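Local coordinates for protein UDP-glucose 4-epimerase (Campylobacter jejuni subsp. jejuni serotype O:2, PDB 7K3P) that interconverts UDP-glucose and UDP-galactose, and probably their N-acetylated counterparts, by inverting the sugar at C4 with a bound nicotinamide-adenine-dinucleotide, at residues K67-D72 with F83-F88; F133-T138 with H185-Y190; A221-K226 with D339-C344. The protein carries 2 engineered substitutions. One frame throughout, in Å; residues are numbered along the deposited sequence.

Contact 1 of 3, residues K67-D72 with F83-F88; sequences KFFEQD and FEREKF. With NAD (nicotinamide-adenine-dinucleotide), chain C.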
loop_
_atom_site.group_PDB
_atom_site.type_symbol
_atom_site.label_atom_id
_atom_site.label_comp_id
_atom_site.label_asym_id
_atom_site.label_seq_id
_atom_site.Cartn_x
_atom_site.Cartn_y
_atom_site.Cartn_z
ATOM N N LYS A 67 27.514 -1.742 -16.271
ATOM C CA LYS A 67 26.425 -1.762 -17.236
ATOM C C LYS A 67 25.411 -0.700 -16.856
ATOM O O LYS A 67 24.952 -0.655 -15.705
ATOM C CB LYS A 67 25.732 -3.122 -17.238
ATOM C CG LYS A 67 26.450 -4.225 -18.001
ATOM C CD LYS A 67 25.761 -5.562 -17.726
ATOM C CE LYS A 67 26.491 -6.734 -18.375
ATOM N NZ LYS A 67 26.274 -8.001 -17.594
ATOM N N PHE A 68 25.054 0.154 -17.811
ATOM C CA PHE A 68 23.941 1.061 -17.600
ATOM C C PHE A 68 22.719 0.658 -18.418
ATOM O O PHE A 68 22.768 0.630 -19.651
ATOM C CB PHE A 68 24.316 2.499 -17.920
ATOM C CG PHE A 68 23.161 3.434 -17.788
ATOM C CD1 PHE A 68 22.693 3.794 -16.531
ATOM C CD2 PHE A 68 22.508 3.914 -18.911
ATOM C CE1 PHE A 68 21.611 4.635 -16.398
ATOM C CE2 PHE A 68 21.420 4.754 -18.785
ATOM C CZ PHE A 68 20.972 5.115 -17.529
ATOM N N PHE A 69 21.621 0.352 -17.731
ATOM C CA PHE A 69 20.370 0.009 -18.404
ATOM C C PHE A 69 19.372 1.159 -18.380
ATOM O O PHE A 69 18.775 1.449 -17.330
ATOM C CB PHE A 69 19.747 -1.217 -17.745
ATOM C CG PHE A 69 20.606 -2.436 -17.819
ATOM C CD1 PHE A 69 20.639 -3.204 -18.980
ATOM C CD2 PHE A 69 21.372 -2.827 -16.735
ATOM C CE1 PHE A 69 21.428 -4.340 -19.053
ATOM C CE2 PHE A 69 22.169 -3.966 -16.799
ATOM C CZ PHE A 69 22.197 -4.722 -17.963
ATOM N N GLU A 70 19.194 1.818 -19.528
ATOM C CA GLU A 70 18.227 2.904 -19.639
ATOM C C GLU A 70 16.829 2.308 -19.797
ATOM O O GLU A 70 16.335 2.141 -20.916
ATOM C CB GLU A 70 18.561 3.842 -20.806
ATOM C CG GLU A 70 17.607 5.040 -20.911
ATOM C CD GLU A 70 17.985 6.010 -22.020
ATOM O OE1 GLU A 70 19.010 5.781 -22.693
ATOM O OE2 GLU A 70 17.257 7.006 -22.216
ATOM N N GLN A 71 16.209 1.990 -18.659
ATOM C CA GLN A 71 14.958 1.240 -18.598
ATOM C C GLN A 71 14.014 1.824 -17.561
ATOM O O GLN A 71 14.444 2.275 -16.486
ATOM C CB GLN A 71 15.237 -0.196 -18.168
ATOM C CG GLN A 71 16.180 -0.939 -19.060
ATOM C CD GLN A 71 15.912 -2.418 -19.018
ATOM O OE1 GLN A 71 14.976 -2.867 -18.340
ATOM N NE2 GLN A 71 16.721 -3.194 -19.745
ATOM N N ASP A 72 12.723 1.746 -17.850
ATOM C CA ASP A 72 11.715 2.237 -16.931
ATOM C C ASP A 72 11.137 1.073 -16.119
ATOM O O ASP A 72 10.775 0.029 -16.669
ATOM C CB ASP A 72 10.616 2.962 -17.699
ATOM C CG ASP A 72 9.789 3.856 -16.809
ATOM O OD1 ASP A 72 9.315 3.362 -15.768
ATOM O OD2 ASP A 72 9.630 5.045 -17.149
ATOM N N PHE A 83 16.211 -9.009 -15.072
ATOM C CA PHE A 83 16.520 -9.848 -13.909
ATOM C C PHE A 83 16.747 -11.329 -14.236
ATOM O O PHE A 83 17.602 -11.977 -13.615
ATOM C CB PHE A 83 15.429 -9.708 -12.845
ATOM C CG PHE A 83 15.553 -8.448 -12.020
ATOM C CD1 PHE A 83 15.608 -7.204 -12.635
ATOM C CD2 PHE A 83 15.631 -8.513 -10.632
ATOM C CE1 PHE A 83 15.738 -6.039 -11.887
ATOM C CE2 PHE A 83 15.752 -7.345 -9.876
ATOM C CZ PHE A 83 15.810 -6.115 -10.503
ATOM N N GLU A 84 15.981 -11.883 -15.179
ATOM C CA GLU A 84 16.254 -13.259 -15.623
ATOM C C GLU A 84 17.642 -13.378 -16.264
ATOM O O GLU A 84 18.356 -14.362 -16.043
ATOM C CB GLU A 84 15.198 -13.757 -16.618
ATOM C CG GLU A 84 13.860 -14.051 -15.993
ATOM C CD GLU A 84 13.886 -15.283 -15.103
ATOM O OE1 GLU A 84 12.835 -15.574 -14.474
ATOM O OE2 GLU A 84 14.944 -15.953 -15.045
ATOM N N ARG A 85 18.017 -12.381 -17.056
ATOM C CA ARG A 85 19.279 -12.429 -17.789
ATOM C C ARG A 85 20.473 -12.182 -16.877
ATOM O O ARG A 85 21.465 -12.898 -16.956
ATOM C CB ARG A 85 19.305 -11.412 -18.936
ATOM C CG ARG A 85 18.355 -11.740 -20.105
ATOM C CD ARG A 85 18.654 -10.853 -21.300
ATOM N NE ARG A 85 18.934 -9.472 -20.897
ATOM C CZ ARG A 85 18.012 -8.518 -20.778
ATOM N NH1 ARG A 85 16.732 -8.789 -21.039
ATOM N NH2 ARG A 85 18.364 -7.293 -20.394
ATOM N N GLU A 86 20.376 -11.171 -16.014
ATOM C CA GLU A 86 21.530 -10.743 -15.226
ATOM C C GLU A 86 21.754 -11.525 -13.932
ATOM O O GLU A 86 22.893 -11.652 -13.475
ATOM C CB GLU A 86 21.442 -9.248 -14.931
ATOM C CG GLU A 86 21.559 -8.367 -16.168
ATOM C CD GLU A 86 22.941 -8.418 -16.811
ATOM O OE1 GLU A 86 23.926 -8.799 -16.128
ATOM O OE2 GLU A 86 23.033 -8.076 -18.005
ATOM N N LYS A 87 20.682 -12.035 -13.336
ATOM C CA LYS A 87 20.781 -12.807 -12.096
ATOM C C LYS A 87 21.530 -12.035 -10.983
ATOM O O LYS A 87 22.620 -12.435 -10.548
ATOM C CB LYS A 87 21.455 -14.157 -12.356
ATOM C CG LYS A 87 20.739 -15.036 -13.398
ATOM C CD LYS A 87 19.272 -15.295 -13.066
ATOM C CE LYS A 87 19.098 -16.144 -11.817
ATOM N NZ LYS A 87 17.702 -16.685 -11.730
ATOM N N PHE A 88 20.944 -10.929 -10.529
ATOM C CA PHE A 88 21.597 -10.099 -9.520
ATOM C C PHE A 88 21.663 -10.796 -8.170
ATOM O O PHE A 88 20.811 -11.640 -7.843
ATOM C CB PHE A 88 20.870 -8.759 -9.367
ATOM C CG PHE A 88 20.755 -7.988 -10.640
ATOM C CD1 PHE A 88 21.865 -7.369 -11.197
ATOM C CD2 PHE A 88 19.533 -7.877 -11.280
ATOM C CE1 PHE A 88 21.761 -6.655 -12.372
ATOM C CE2 PHE A 88 19.415 -7.170 -12.441
ATOM C CZ PHE A 88 20.527 -6.549 -12.998
HETATM P PA NAD C . 16.381 11.460 -7.495
HETATM O O1A NAD C . 15.190 11.984 -8.259
HETATM O O2A NAD C . 17.604 12.285 -7.781
HETATM O O5B NAD C . 16.715 9.977 -7.917
HETATM C C5B NAD C . 15.682 9.195 -8.446
HETATM C C4B NAD C . 16.178 8.464 -9.630
HETATM O O4B NAD C . 15.325 7.414 -9.988
HETATM C C3B NAD C . 16.305 9.411 -10.864
HETATM O O3B NAD C . 17.612 9.437 -11.552
HETATM C C2B NAD C . 15.074 9.033 -11.723
HETATM O O2B NAD C . 15.262 9.240 -13.058
HETATM C C1B NAD C . 14.955 7.588 -11.358
HETATM N N9A NAD C . 13.612 7.048 -11.624
HETATM C C8A NAD C . 12.442 7.533 -11.162
HETATM N N7A NAD C . 11.417 6.801 -11.624
HETATM C C5A NAD C . 11.894 5.818 -12.397
HETATM C C6A NAD C . 11.312 4.776 -13.139
HETATM N N6A NAD C . 9.879 4.604 -13.135
HETATM N N1A NAD C . 12.094 3.920 -13.826
HETATM C C2A NAD C . 13.433 4.045 -13.848
HETATM N N3A NAD C . 14.042 5.060 -13.151
HETATM C C4A NAD C . 13.305 5.948 -12.423
HETATM O O3 NAD C . 16.012 11.483 -5.949
HETATM P PN NAD C . 17.065 11.271 -4.794
HETATM O O1N NAD C . 18.377 10.753 -5.354
HETATM O O2N NAD C . 17.267 12.593 -4.118
HETATM O O5D NAD C . 16.454 10.227 -3.775
HETATM C C5D NAD C . 16.522 8.859 -4.104
HETATM C C4D NAD C . 15.742 8.011 -3.113
HETATM O O4D NAD C . 16.048 8.366 -1.782
HETATM C C3D NAD C . 14.231 8.032 -3.318
HETATM O O3D NAD C . 13.721 6.779 -3.097
HETATM C C2D NAD C . 13.703 8.898 -2.254
HETATM O O2D NAD C . 12.401 8.624 -1.894
HETATM C C1D NAD C . 14.753 8.667 -1.135
HETATM N N1N NAD C . 14.866 9.803 -0.109
HETATM C C2N NAD C . 15.409 10.984 -0.578
HETATM C C3N NAD C . 15.548 12.058 0.295
HETATM C C7N NAD C . 16.138 13.352 -0.204
HETATM O O7N NAD C . 16.478 13.497 -1.368
HETATM N N7N NAD C . 16.291 14.432 0.712
HETATM C C4N NAD C . 15.154 11.926 1.613
HETATM C C5N NAD C . 14.614 10.744 2.069
HETATM C C6N NAD C . 14.462 9.654 1.202
#
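The F69 ring receives the E86 carboxylate at its rim: OE2 of E86 lies near the ring plane, 3.5 Å from CZ of F69, and the ring and carboxylate planes are 57° apart. NH2 of R85 approaches the same ring obliquely, while NE2 of Q71 and CE1 of F69 lie at the edge of the R85 guanidinium, each about 4.5 Å from NH2. Within 83-88, the F88 ring has CB of E86 3.4 Å above one face, toward the rim, and its own CD2 stands over the centre of the F83 ring.

K67 and E86 meet from opposite directions. Beyond CG the lysine chain is extended, carrying NZ of K67 to 2.9 Å from OE1 of E86 on its syn lone pair; a second bond, to OE2 of E86 at 3.3 Å, is weak. K18 forms another salt bridge with OE1. At the far end of 67-72, OD1 of D72 accepts a bond from the adenine N6A of NAD at 3.0 Å.

With two lysines on one carboxylate, E86 is probably held in its charged form, and the ion pair ties the end of helix 76-86 to edge strand 67-69 at the protein surface.

Contact 2 of 3, residues F133-T138 with H185-Y190; sequences FIFSST and HCILRY. With NAD (nicotinamide-adenine-dinucleotide), chain C.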
loop_
_atom_site.group_PDB
_atom_site.type_symbol
_atom_site.label_atom_id
_atom_site.label_comp_id
_atom_site.label_asym_id
_atom_site.label_seq_id
_atom_site.Cartn_x
_atom_site.Cartn_y
_atom_site.Cartn_z
ATOM N N PHE A 133 17.719 -6.961 -0.652
ATOM C CA PHE A 133 17.022 -5.788 -1.186
ATOM C C PHE A 133 17.242 -4.588 -0.256
ATOM O O PHE A 133 16.762 -4.593 0.874
ATOM C CB PHE A 133 15.522 -6.114 -1.289
ATOM C CG PHE A 133 14.734 -5.153 -2.143
ATOM C CD1 PHE A 133 14.582 -3.822 -1.771
ATOM C CD2 PHE A 133 14.120 -5.595 -3.311
ATOM C CE1 PHE A 133 13.839 -2.933 -2.563
ATOM C CE2 PHE A 133 13.385 -4.725 -4.109
ATOM C CZ PHE A 133 13.240 -3.391 -3.737
ATOM N N ILE A 134 17.979 -3.575 -0.709
ATOM C CA ILE A 134 18.142 -2.381 0.114
ATOM C C ILE A 134 17.168 -1.314 -0.401
ATOM O O ILE A 134 17.223 -0.922 -1.579
ATOM C CB ILE A 134 19.621 -1.901 0.185
ATOM C CG1 ILE A 134 20.485 -2.941 0.928
ATOM C CG2 ILE A 134 19.722 -0.572 0.931
ATOM C CD1 ILE A 134 21.143 -3.921 0.030
ATOM N N PHE A 135 16.246 -0.885 0.464
ATOM C CA PHE A 135 15.183 0.047 0.055
ATOM C C PHE A 135 15.361 1.421 0.691
ATOM O O PHE A 135 15.407 1.544 1.927
ATOM C CB PHE A 135 13.822 -0.534 0.429
ATOM C CG PHE A 135 12.649 0.342 0.051
ATOM C CD1 PHE A 135 12.558 0.895 -1.223
ATOM C CD2 PHE A 135 11.617 0.571 0.960
ATOM C CE1 PHE A 135 11.461 1.702 -1.579
ATOM C CE2 PHE A 135 10.516 1.363 0.619
ATOM C CZ PHE A 135 10.438 1.926 -0.661
ATOM N N SER A 136 15.478 2.448 -0.149
ATOM C CA SER A 136 15.472 3.821 0.320
ATOM C C SER A 136 14.042 4.214 0.678
ATOM O O SER A 136 13.247 4.565 -0.214
ATOM C CB SER A 136 15.975 4.764 -0.765
ATOM O OG SER A 136 17.239 4.370 -1.232
ATOM N N SER A 137 13.710 4.147 1.969
ATOM C CA SER A 137 12.412 4.631 2.430
ATOM C C SER A 137 12.617 6.078 2.881
ATOM O O SER A 137 13.455 6.777 2.327
ATOM C CB SER A 137 11.897 3.762 3.565
ATOM O OG SER A 137 10.588 4.143 3.933
ATOM N N THR A 138 11.883 6.523 3.896
ATOM C CA THR A 138 11.929 7.940 4.267
ATOM C C THR A 138 11.406 8.165 5.677
ATOM O O THR A 138 10.589 7.395 6.164
ATOM C CB THR A 138 11.062 8.812 3.311
ATOM O OG1 THR A 138 10.939 10.147 3.839
ATOM C CG2 THR A 138 9.647 8.218 3.167
ATOM N N HIS A 185 15.680 -8.050 3.290
ATOM C CA HIS A 185 15.519 -6.645 2.954
ATOM C C HIS A 185 16.114 -5.790 4.060
ATOM O O HIS A 185 16.046 -6.149 5.230
ATOM C CB HIS A 185 14.040 -6.290 2.771
ATOM C CG HIS A 185 13.233 -6.342 4.034
ATOM N ND1 HIS A 185 12.548 -7.472 4.430
ATOM C CD2 HIS A 185 12.987 -5.399 4.982
ATOM C CE1 HIS A 185 11.914 -7.224 5.566
ATOM N NE2 HIS A 185 12.164 -5.979 5.925
ATOM N N CYS A 186 16.702 -4.664 3.678
ATOM C CA CYS A 186 17.084 -3.671 4.656
ATOM C C CYS A 186 16.499 -2.332 4.239
ATOM O O CYS A 186 16.801 -1.825 3.161
ATOM C CB CYS A 186 18.601 -3.566 4.744
ATOM S SG CYS A 186 19.143 -2.578 6.161
ATOM N N ILE A 187 15.656 -1.770 5.093
ATOM C CA ILE A 187 15.007 -0.506 4.793
ATOM C C ILE A 187 15.721 0.644 5.479
ATOM O O ILE A 187 15.986 0.585 6.686
ATOM C CB ILE A 187 13.548 -0.523 5.265
ATOM C CG1 ILE A 187 12.721 -1.468 4.383
ATOM C CG2 ILE A 187 12.975 0.911 5.253
ATOM C CD1 ILE A 187 11.498 -2.046 5.098
ATOM N N LEU A 188 16.020 1.699 4.727
ATOM C CA LEU A 188 16.662 2.876 5.312
ATOM C C LEU A 188 15.695 4.072 5.328
ATOM O O LEU A 188 15.140 4.452 4.284
ATOM C CB LEU A 188 17.954 3.224 4.547
ATOM C CG LEU A 188 19.023 2.125 4.518
ATOM C CD1 LEU A 188 20.281 2.592 3.813
ATOM C CD2 LEU A 188 19.359 1.702 5.941
ATOM N N ARG A 189 15.475 4.657 6.508
ATOM C CA ARG A 189 14.669 5.884 6.611
ATOM C C ARG A 189 15.568 7.045 7.022
ATOM O O ARG A 189 16.480 6.866 7.839
ATOM C CB ARG A 189 13.567 5.714 7.649
ATOM C CG ARG A 189 12.630 4.532 7.420
ATOM C CD ARG A 189 11.764 4.331 8.638
ATOM N NE ARG A 189 10.883 3.175 8.517
ATOM C CZ ARG A 189 10.458 2.467 9.552
ATOM N NH1 ARG A 189 10.831 2.814 10.787
ATOM N NH2 ARG A 189 9.674 1.422 9.353
ATOM N N TYR A 190 15.313 8.229 6.471
ATOM C CA TYR A 190 16.110 9.401 6.807
ATOM C C TYR A 190 15.375 10.669 6.433
ATOM O O TYR A 190 14.407 10.641 5.655
ATOM C CB TYR A 190 17.489 9.356 6.118
ATOM C CG TYR A 190 17.450 8.913 4.658
ATOM C CD1 TYR A 190 17.331 7.570 4.316
ATOM C CD2 TYR A 190 17.571 9.840 3.632
ATOM C CE1 TYR A 190 17.315 7.162 2.960
ATOM C CE2 TYR A 190 17.570 9.449 2.305
ATOM C CZ TYR A 190 17.436 8.117 1.979
ATOM O OH TYR A 190 17.430 7.751 0.646
HETATM P PA NAD C . 16.381 11.460 -7.495
HETATM O O1A NAD C . 15.190 11.984 -8.259
HETATM O O2A NAD C . 17.604 12.285 -7.781
HETATM O O5B NAD C . 16.715 9.977 -7.917
HETATM C C5B NAD C . 15.682 9.195 -8.446
HETATM C C4B NAD C . 16.178 8.464 -9.630
HETATM O O4B NAD C . 15.325 7.414 -9.988
HETATM C C3B NAD C . 16.305 9.411 -10.864
HETATM O O3B NAD C . 17.612 9.437 -11.552
HETATM C C2B NAD C . 15.074 9.033 -11.723
HETATM O O2B NAD C . 15.262 9.240 -13.058
HETATM C C1B NAD C . 14.955 7.588 -11.358
HETATM N N9A NAD C . 13.612 7.048 -11.624
HETATM C C8A NAD C . 12.442 7.533 -11.162
HETATM N N7A NAD C . 11.417 6.801 -11.624
HETATM C C5A NAD C . 11.894 5.818 -12.397
HETATM C C6A NAD C . 11.312 4.776 -13.139
HETATM N N6A NAD C . 9.879 4.604 -13.135
HETATM N N1A NAD C . 12.094 3.920 -13.826
HETATM C C2A NAD C . 13.433 4.045 -13.848
HETATM N N3A NAD C . 14.042 5.060 -13.151
HETATM C C4A NAD C . 13.305 5.948 -12.423
HETATM O O3 NAD C . 16.012 11.483 -5.949
HETATM P PN NAD C . 17.065 11.271 -4.794
HETATM O O1N NAD C . 18.377 10.753 -5.354
HETATM O O2N NAD C . 17.267 12.593 -4.118
HETATM O O5D NAD C . 16.454 10.227 -3.775
HETATM C C5D NAD C . 16.522 8.859 -4.104
HETATM C C4D NAD C . 15.742 8.011 -3.113
HETATM O O4D NAD C . 16.048 8.366 -1.782
HETATM C C3D NAD C . 14.231 8.032 -3.318
HETATM O O3D NAD C . 13.721 6.779 -3.097
HETATM C C2D NAD C . 13.703 8.898 -2.254
HETATM O O2D NAD C . 12.401 8.624 -1.894
HETATM C C1D NAD C . 14.753 8.667 -1.135
HETATM N N1N NAD C . 14.866 9.803 -0.109
HETATM C C2N NAD C . 15.409 10.984 -0.578
HETATM C C3N NAD C . 15.548 12.058 0.295
HETATM C C7N NAD C . 16.138 13.352 -0.204
HETATM O O7N NAD C . 16.478 13.497 -1.368
HETATM N N7N NAD C . 16.291 14.432 0.712
HETATM C C4N NAD C . 15.154 11.926 1.613
HETATM C C5N NAD C . 14.614 10.744 2.069
HETATM C C6N NAD C . 14.462 9.654 1.202
#
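I187 and S137 make the tightest side-chain approach between 133-138 and 185-190: CG2 of I187 lies 3.5 Å from CB of S137, closer than usual for two carbons. Beside them, CD2 of F135 meets CG1 of I187 at 4.1 Å; the two side chains run the same way, and the isoleucine carbon reaches the ring at its edge. The I134-L188 pair on the other face is looser, CG2 to CD1 4.3 Å. Neither face is a solvent side, since all the touching residues are buried, under helix 161-179 by F135 and helix 248-261 by I134.

The backbones give the parallel ladder its register. N of L188 donates to O of F135 at 2.9 Å with an N-H...O angle of 176°, whereas the last rung, from N of S137 to O of L188, bends to 133° as strand 132-136 ends. Polar ends are satisfied from outside: E170 binds both S137 OG and R189, and H255 binds S136 OG.

At the cofactor end of 185-190, chi1 of 43° puts CG of Y190 between its backbone N and carbonyl carbon and directs the ring to the nicotinamide. Its CE2 comes 3.2 Å from C5N of NAD, and its OH donates to O4D of NAD at 2.9 Å. Adjacent parallel strands whose C-terminal ends meet the cofactor are typical of the Rossmann-type fold of the epimerase/dehydratase family.

Contact 3 of 3, residues A221-K226 with D339-C344; sequences AGKRDK and DWEKQC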
loop_
_atom_site.group_PDB
_atom_site.type_symbol
_atom_site.label_atom_id
_atom_site.label_comp_id
_atom_site.label_asym_id
_atom_site.label_seq_id
_atom_site.Cartn_x
_atom_site.Cartn_y
_atom_site.Cartn_z
ATOM N N ALA A 221 21.591 31.447 -3.120
ATOM C CA ALA A 221 21.786 31.413 -4.564
ATOM C C ALA A 221 20.984 32.505 -5.281
ATOM O O ALA A 221 20.982 32.573 -6.512
ATOM C CB ALA A 221 21.445 30.040 -5.117
ATOM N N GLY A 222 20.313 33.357 -4.510
ATOM C CA GLY A 222 19.539 34.450 -5.077
ATOM C C GLY A 222 18.225 34.005 -5.682
ATOM O O GLY A 222 17.606 34.746 -6.455
ATOM N N LYS A 223 17.788 32.797 -5.333
ATOM C CA LYS A 223 16.548 32.245 -5.876
ATOM C C LYS A 223 15.342 32.622 -5.020
ATOM O O LYS A 223 14.233 32.816 -5.520
ATOM C CB LYS A 223 16.640 30.724 -5.983
ATOM C CG LYS A 223 17.575 30.213 -7.067
ATOM C CD LYS A 223 17.404 28.709 -7.226
ATOM C CE LYS A 223 18.435 28.121 -8.171
ATOM N NZ LYS A 223 18.349 26.627 -8.210
ATOM N N ARG A 224 15.569 32.709 -3.720
ATOM C CA ARG A 224 14.512 33.012 -2.778
ATOM C C ARG A 224 14.870 34.319 -2.094
ATOM O O ARG A 224 16.022 34.542 -1.711
ATOM C CB ARG A 224 14.380 31.874 -1.759
ATOM C CG ARG A 224 13.356 32.119 -0.674
ATOM C CD ARG A 224 13.323 30.957 0.299
ATOM N NE ARG A 224 12.884 29.716 -0.346
ATOM C CZ ARG A 224 11.612 29.334 -0.447
ATOM N NH1 ARG A 224 10.647 30.097 0.051
ATOM N NH2 ARG A 224 11.299 28.190 -1.046
ATOM N N ASP A 225 13.881 35.186 -1.944
ATOM C CA ASP A 225 14.134 36.552 -1.514
ATOM C C ASP A 225 14.508 36.650 -0.040
ATOM O O ASP A 225 15.465 37.337 0.323
ATOM C CB ASP A 225 12.903 37.406 -1.803
ATOM C CG ASP A 225 13.152 38.876 -1.575
ATOM O OD1 ASP A 225 14.299 39.328 -1.804
ATOM O OD2 ASP A 225 12.198 39.578 -1.167
ATOM N N LYS A 226 13.746 35.968 0.807
ATOM C CA LYS A 226 13.951 36.041 2.249
ATOM C C LYS A 226 13.885 34.655 2.888
ATOM O O LYS A 226 13.311 33.726 2.321
ATOM C CB LYS A 226 12.903 36.959 2.900
ATOM C CG LYS A 226 13.192 38.457 2.769
ATOM C CD LYS A 226 12.515 39.283 3.876
ATOM C CE LYS A 226 11.105 39.718 3.500
ATOM N NZ LYS A 226 10.450 40.495 4.604
ATOM N N ASP A 339 26.474 24.383 -3.619
ATOM C CA ASP A 339 27.026 23.998 -4.911
ATOM C C ASP A 339 25.976 23.272 -5.742
ATOM O O ASP A 339 25.781 23.583 -6.918
ATOM C CB ASP A 339 28.261 23.108 -4.732
ATOM C CG ASP A 339 29.442 23.854 -4.124
ATOM O OD1 ASP A 339 29.491 25.094 -4.254
ATOM O OD2 ASP A 339 30.315 23.194 -3.513
ATOM N N TRP A 340 25.297 22.302 -5.134
ATOM C CA TRP A 340 24.261 21.581 -5.860
ATOM C C TRP A 340 23.058 22.458 -6.216
ATOM O O TRP A 340 22.446 22.281 -7.276
ATOM C CB TRP A 340 23.859 20.302 -5.124
ATOM C CG TRP A 340 24.862 19.220 -5.356
ATOM C CD1 TRP A 340 25.807 18.763 -4.473
ATOM C CD2 TRP A 340 25.060 18.485 -6.570
ATOM N NE1 TRP A 340 26.564 17.776 -5.060
ATOM C CE2 TRP A 340 26.129 17.588 -6.353
ATOM C CE3 TRP A 340 24.430 18.490 -7.825
ATOM C CZ2 TRP A 340 26.586 16.701 -7.341
ATOM C CZ3 TRP A 340 24.884 17.616 -8.806
ATOM C CH2 TRP A 340 25.950 16.729 -8.555
ATOM N N GLU A 341 22.743 23.418 -5.350
ATOM C CA GLU A 341 21.620 24.318 -5.586
ATOM C C GLU A 341 21.751 25.051 -6.922
ATOM O O GLU A 341 20.787 25.163 -7.690
ATOM C CB GLU A 341 21.510 25.339 -4.451
ATOM C CG GLU A 341 20.316 26.256 -4.590
ATOM C CD GLU A 341 19.023 25.480 -4.727
ATOM O OE1 GLU A 341 18.181 25.868 -5.565
ATOM O OE2 GLU A 341 18.856 24.477 -3.997
ATOM N N LYS A 342 22.954 25.546 -7.194
ATOM C CA LYS A 342 23.222 26.304 -8.413
ATOM C C LYS A 342 23.132 25.428 -9.665
ATOM O O LYS A 342 22.978 25.932 -10.778
ATOM C CB LYS A 342 24.582 27.002 -8.307
ATOM C CG LYS A 342 24.650 27.970 -7.124
ATOM C CD LYS A 342 25.970 28.720 -7.053
ATOM C CE LYS A 342 27.108 27.810 -6.620
ATOM N NZ LYS A 342 28.388 28.566 -6.521
ATOM N N GLN A 343 23.212 24.116 -9.462
ATOM C CA GLN A 343 23.045 23.134 -10.532
ATOM C C GLN A 343 21.561 22.805 -10.768
ATOM O O GLN A 343 21.160 22.450 -11.883
ATOM C CB GLN A 343 23.806 21.858 -10.172
ATOM C CG GLN A 343 23.816 20.789 -11.252
ATOM C CD GLN A 343 24.780 21.116 -12.382
ATOM O OE1 GLN A 343 25.377 22.199 -12.407
ATOM N NE2 GLN A 343 24.942 20.179 -13.319
ATOM N N CYS A 344 20.755 22.920 -9.711
ATOM C CA CYS A 344 19.325 22.624 -9.789
ATOM C C CYS A 344 18.627 23.468 -10.842
ATOM O O CYS A 344 17.670 23.013 -11.464
ATOM C CB CYS A 344 18.648 22.846 -8.436
ATOM S SG CYS A 344 19.137 21.682 -7.152
#
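K223 and E341 are brought together by contrasting torsions. The lysine CG lies beside its backbone N (chi1 -71°) and the chain is extended from there on, so the ammonium reaches across to helix 330-343. CG of E341 instead lies opposite its backbone N, beside the carbonyl carbon, and the bend at chi2 (55°) swings the carboxylate to the side, where OE1 comes within reach of NZ of K223.

The two side chains approach from opposite directions, and NZ of K223 is gripped twice by the same residue. It donates to OE1 of E341 at 2.8 Å, forming a salt bridge on the anti side of that oxygen and 32° out of the carboxylate plane. It also donates to the backbone O of E341 at 2.9 Å, tilted from the carbonyl plane. The lysine lies alongside the carboxylate before reaching it, with CD of K223 3.4 Å from OE1 of E341.

Next to this polar pair, CB of A221 rests on CG of E341 at 4.0 Å and on CG of K342 at 4.3 Å. G222, with positive phi, closes helix 212-220 in a Schellman motif ahead of K223. C344 is tied by a disulfide to C197.

K214 forms a salt bridge with OE2 of E341, so each carboxylate oxygen faces a lysine. This double pairing would favour a charged E341, while the bond to O of E341 places a positive charge beside a carbonyl of the last turn, which may be electrostatically favourable.

How the contacts relate
Contacts 1 and 2 belong to the same parallel sheet: 67-69 is an outermost strand, and 132-136 and 184-189 are neighbours farther across it. Their centres are 21 Å apart and their nearest atoms about 7 Å, yet both reach NAD, contact 1 at the adenine and contact 2 at the nicotinamide end. Contact 3 involves no strand of that sheet; it joins the loop after helix 212-220 to helix 330-343. Its centre lies 36 Å from contact 1 and 29 Å from contact 2, with nearest atoms about 15 and 14 Å away. Even so, the C344 side chain is about 10 Å from NAD. Along the chain the three follow in series, and none touches another directly.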